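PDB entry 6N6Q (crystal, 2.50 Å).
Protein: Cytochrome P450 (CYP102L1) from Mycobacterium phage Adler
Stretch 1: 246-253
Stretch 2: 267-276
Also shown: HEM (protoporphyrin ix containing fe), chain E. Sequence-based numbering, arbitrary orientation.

Stretch 1, residues 246-253: DMLDIMLT
Stretch 2, residues 267-276: NIGNQILTFL

A helix beginning at Met247 packs against 267-276, a segment of a longer helix, nearly antiparallel, their N-to-C directions 158° apart and their axes 10.9 Å apart at closest approach. Backbone angles are helical, near -65/-40, though Leu252 and Thr253 drift to -92/-5 and -119/-52. The register is set where Met251 CA lies 6.7 Å from Ile268 CA. No hydrogen bond crosses the interface; apolar packing buries 334 Å², both sides summed.

Met251 covers the most surface. Its CA-to-CB bond points toward the second helix, and its unbranched, flexible chain (chi1 m, chi2 t, chi3 m) lays Met251 SD 3.6 Å from Gln271 CB and Met251 CE 3.9 Å from Ile268 CG2 and 4.2 Å from Ile272 CG1. Ile268 answers it, also pointing toward its partner. With chi1 m and chi2 t, Ile268 CD1 reaches 3.5 Å from Met251 O and 3.9 Å from Leu252 CD2, while Ile268 CG2 lies 4.2 Å from Leu248 CD1. The beta-branched shape thus offers methyls to several neighbours at once. Leu248 (chi1 t, chi2 p) starts sideways but brings its end nearer, Leu248 CD1 also lying 4.4 Å from Ile272 CD1.

Antiparallel running pairs Met247, one turn before Met251, with Phe275, one turn after Gln271. Met247 is extended (m, t, t), and Met247 SD, polarizable, sits 4.0 Å from Phe275 CD2 and 4.9 Å from the ring centroid, in an oblique sulfur-aromatic contact. The ring of Phe275 (chi1 m, chi2 -17°) brings Phe275 CD1 to 3.3 Å from HEM CBC, linking the helix pair to the haem.

Some polar groups bond within their own stretch, others elsewhere in the structure. Asp246 (chi1 p) caps the first helix, Asp246 OD1 accepting from Asp249 N at 2.8 Å. Gln271 (m, m) gives its CB to the interface, but its end leads away, where Gln271 NE2 donates to Asn267 OD1 at 2.9 Å.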

# COMPACT_ATOMS: atom_id res chain seq x y z
N ASP A 246 8.98 19.62 -3.97
CA ASP A 246 8.25 18.37 -3.86
C ASP A 246 9.22 17.24 -3.50
O ASP A 246 10.34 17.50 -3.04
CB ASP A 246 7.47 18.11 -5.15
CG ASP A 246 8.36 18.02 -6.38
OD1 ASP A 246 9.60 18.10 -6.23
OD2 ASP A 246 7.82 17.86 -7.49
N MET A 247 8.80 15.99 -3.71
CA MET A 247 9.65 14.86 -3.35
C MET A 247 10.90 14.80 -4.21
O MET A 247 12.00 14.55 -3.71
CB MET A 247 8.86 13.56 -3.46
CG MET A 247 7.61 13.52 -2.62
SD MET A 247 6.70 11.97 -2.82
CE MET A 247 5.22 12.33 -1.87
N LEU A 248 10.76 15.04 -5.52
CA LEU A 248 11.91 15.02 -6.40
C LEU A 248 12.86 16.18 -6.11
O LEU A 248 14.08 16.02 -6.17
CB LEU A 248 11.45 15.05 -7.86
CG LEU A 248 12.53 15.11 -8.95
CD1 LEU A 248 13.56 14.01 -8.75
CD2 LEU A 248 11.89 15.00 -10.32
N ASP A 249 12.31 17.35 -5.78
CA ASP A 249 13.15 18.50 -5.47
C ASP A 249 14.01 18.25 -4.24
O ASP A 249 15.21 18.55 -4.24
CB ASP A 249 12.28 19.75 -5.26
CG ASP A 249 11.73 20.30 -6.56
OD1 ASP A 249 12.45 20.27 -7.58
OD2 ASP A 249 10.58 20.78 -6.56
N ILE A 250 13.42 17.68 -3.19
CA ILE A 250 14.18 17.43 -1.97
C ILE A 250 15.27 16.40 -2.21
O ILE A 250 16.37 16.49 -1.65
CB ILE A 250 13.23 17.02 -0.83
CG1 ILE A 250 12.26 18.15 -0.51
CG2 ILE A 250 14.02 16.64 0.42
CD1 ILE A 250 11.33 17.86 0.66
N MET A 251 15.00 15.40 -3.06
CA MET A 251 16.02 14.40 -3.36
C MET A 251 17.18 15.01 -4.15
O MET A 251 18.31 14.53 -4.06
CB MET A 251 15.42 13.23 -4.13
CG MET A 251 14.63 12.27 -3.25
SD MET A 251 14.07 10.78 -4.11
CE MET A 251 13.02 11.48 -5.36
N LEU A 252 16.92 16.08 -4.91
CA LEU A 252 17.96 16.78 -5.65
C LEU A 252 18.57 17.93 -4.87
O LEU A 252 19.54 18.53 -5.35
CB LEU A 252 17.40 17.30 -6.98
CG LEU A 252 17.00 16.27 -8.03
CD1 LEU A 252 16.16 16.92 -9.12
CD2 LEU A 252 18.23 15.61 -8.62
N THR A 253 18.04 18.25 -3.69
CA THR A 253 18.48 19.41 -2.92
C THR A 253 19.06 19.03 -1.56
O THR A 253 20.18 19.46 -1.23
CB THR A 253 17.32 20.39 -2.73
OG1 THR A 253 16.89 20.88 -4.01
CG2 THR A 253 17.73 21.56 -1.85
N ASN A 267 20.14 6.02 -6.99
CA ASN A 267 19.25 5.81 -5.86
C ASN A 267 17.99 6.66 -5.97
O ASN A 267 16.90 6.22 -5.57
CB ASN A 267 19.98 6.11 -4.55
CG ASN A 267 19.18 5.72 -3.33
OD1 ASN A 267 18.42 6.52 -2.79
ND2 ASN A 267 19.34 4.47 -2.89
N ILE A 268 18.11 7.88 -6.50
CA ILE A 268 16.93 8.72 -6.72
C ILE A 268 15.95 8.01 -7.65
O ILE A 268 14.74 7.98 -7.41
CB ILE A 268 17.35 10.09 -7.27
CG1 ILE A 268 18.16 10.86 -6.23
CG2 ILE A 268 16.12 10.90 -7.68
CD1 ILE A 268 18.63 12.22 -6.71
N GLY A 269 16.47 7.43 -8.74
CA GLY A 269 15.63 6.64 -9.62
C GLY A 269 14.99 5.46 -8.92
O GLY A 269 13.89 5.03 -9.29
N ASN A 270 15.66 4.91 -7.90
CA ASN A 270 15.08 3.81 -7.14
C ASN A 270 13.95 4.30 -6.25
O ASN A 270 12.94 3.60 -6.09
CB ASN A 270 16.16 3.12 -6.31
CG ASN A 270 17.10 2.29 -7.15
OD1 ASN A 270 16.79 1.93 -8.28
ND2 ASN A 270 18.27 1.97 -6.60
N GLN A 271 14.09 5.48 -5.65
CA GLN A 271 13.03 6.01 -4.80
C GLN A 271 11.78 6.31 -5.61
O GLN A 271 10.66 6.04 -5.15
CB GLN A 271 13.51 7.26 -4.07
CG GLN A 271 14.83 7.11 -3.32
CD GLN A 271 14.76 6.11 -2.18
OE1 GLN A 271 13.68 5.65 -1.79
NE2 GLN A 271 15.92 5.76 -1.63
N ILE A 272 11.94 6.86 -6.81
CA ILE A 272 10.79 7.11 -7.68
C ILE A 272 10.07 5.80 -7.99
O ILE A 272 8.85 5.71 -7.89
CB ILE A 272 11.24 7.83 -8.97
CG1 ILE A 272 11.74 9.24 -8.65
CG2 ILE A 272 10.11 7.86 -9.98
CD1 ILE A 272 12.34 9.96 -9.84
N LEU A 273 10.84 4.77 -8.37
CA LEU A 273 10.24 3.46 -8.59
C LEU A 273 9.61 2.92 -7.32
O LEU A 273 8.56 2.27 -7.37
CB LEU A 273 11.29 2.48 -9.12
CG LEU A 273 11.77 2.67 -10.56
CD1 LEU A 273 12.77 1.58 -10.92
CD2 LEU A 273 10.60 2.67 -11.52
N THR A 274 10.24 3.18 -6.17
CA THR A 274 9.70 2.69 -4.90
C THR A 274 8.35 3.32 -4.60
O THR A 274 7.36 2.62 -4.36
CB THR A 274 10.69 2.98 -3.77
OG1 THR A 274 11.91 2.26 -4.00
CG2 THR A 274 10.09 2.57 -2.43
N PHE A 275 8.28 4.66 -4.62
CA PHE A 275 7.03 5.34 -4.32
C PHE A 275 5.94 4.96 -5.32
O PHE A 275 4.76 4.93 -4.97
CB PHE A 275 7.24 6.86 -4.33
CG PHE A 275 8.24 7.34 -3.32
CD1 PHE A 275 8.63 6.54 -2.26
CD2 PHE A 275 8.80 8.60 -3.44
CE1 PHE A 275 9.56 6.99 -1.33
CE2 PHE A 275 9.72 9.06 -2.52
CZ PHE A 275 10.10 8.25 -1.46
N LEU A 276 6.33 4.64 -6.56
CA LEU A 276 5.34 4.26 -7.56
C LEU A 276 4.72 2.90 -7.25
O LEU A 276 3.50 2.74 -7.31
CB LEU A 276 5.97 4.25 -8.95
CG LEU A 276 6.04 5.60 -9.67
CD1 LEU A 276 6.40 5.41 -11.13
CD2 LEU A 276 4.72 6.35 -9.52
CHA HEM E . 6.51 0.73 4.19
CHB HEM E . 1.78 -0.37 4.11
CHC HEM E . 0.93 3.49 1.27
CHD HEM E . 5.73 4.11 0.76
C1A HEM E . 5.31 0.10 4.45
C2A HEM E . 5.09 -1.04 5.32
C3A HEM E . 3.79 -1.34 5.29
C4A HEM E . 3.12 -0.41 4.41
CMA HEM E . 3.12 -2.49 6.07
CAA HEM E . 6.16 -1.79 6.13
CBA HEM E . 6.79 -2.86 5.24
CGA HEM E . 7.71 -3.75 6.03
O1A HEM E . 7.77 -3.61 7.28
O2A HEM E . 8.40 -4.60 5.41
C1B HEM E . 1.13 0.61 3.38
C2B HEM E . -0.31 0.76 3.26
C3B HEM E . -0.55 1.83 2.47
C4B HEM E . 0.74 2.38 2.08
CMB HEM E . -1.32 -0.18 3.94
CAB HEM E . -1.89 2.45 2.01
CBB HEM E . -3.11 1.97 2.31
C1C HEM E . 2.15 4.02 0.90
C2C HEM E . 2.36 5.22 0.12
C3C HEM E . 3.68 5.41 -0.03
C4C HEM E . 4.36 4.32 0.65
CMC HEM E . 1.27 6.15 -0.46
CAC HEM E . 4.28 6.60 -0.82
CBC HEM E . 5.60 6.80 -0.94
C1D HEM E . 6.36 3.26 1.65
C2D HEM E . 7.80 3.14 1.85
C3D HEM E . 8.01 2.21 2.79
C4D HEM E . 6.73 1.70 3.23
CMD HEM E . 8.88 3.94 1.10
CAD HEM E . 9.39 1.76 3.32
CBD HEM E . 9.86 2.70 4.42
CGD HEM E . 11.16 2.21 5.01
O1D HEM E . 11.97 3.06 5.47
O2D HEM E . 11.39 0.97 5.02
NA HEM E . 4.08 0.45 3.91
NB HEM E . 1.73 1.61 2.65
NC HEM E . 3.39 3.50 1.20
ND HEM E . 5.75 2.37 2.51
FE HEM E . 3.74 1.90 2.45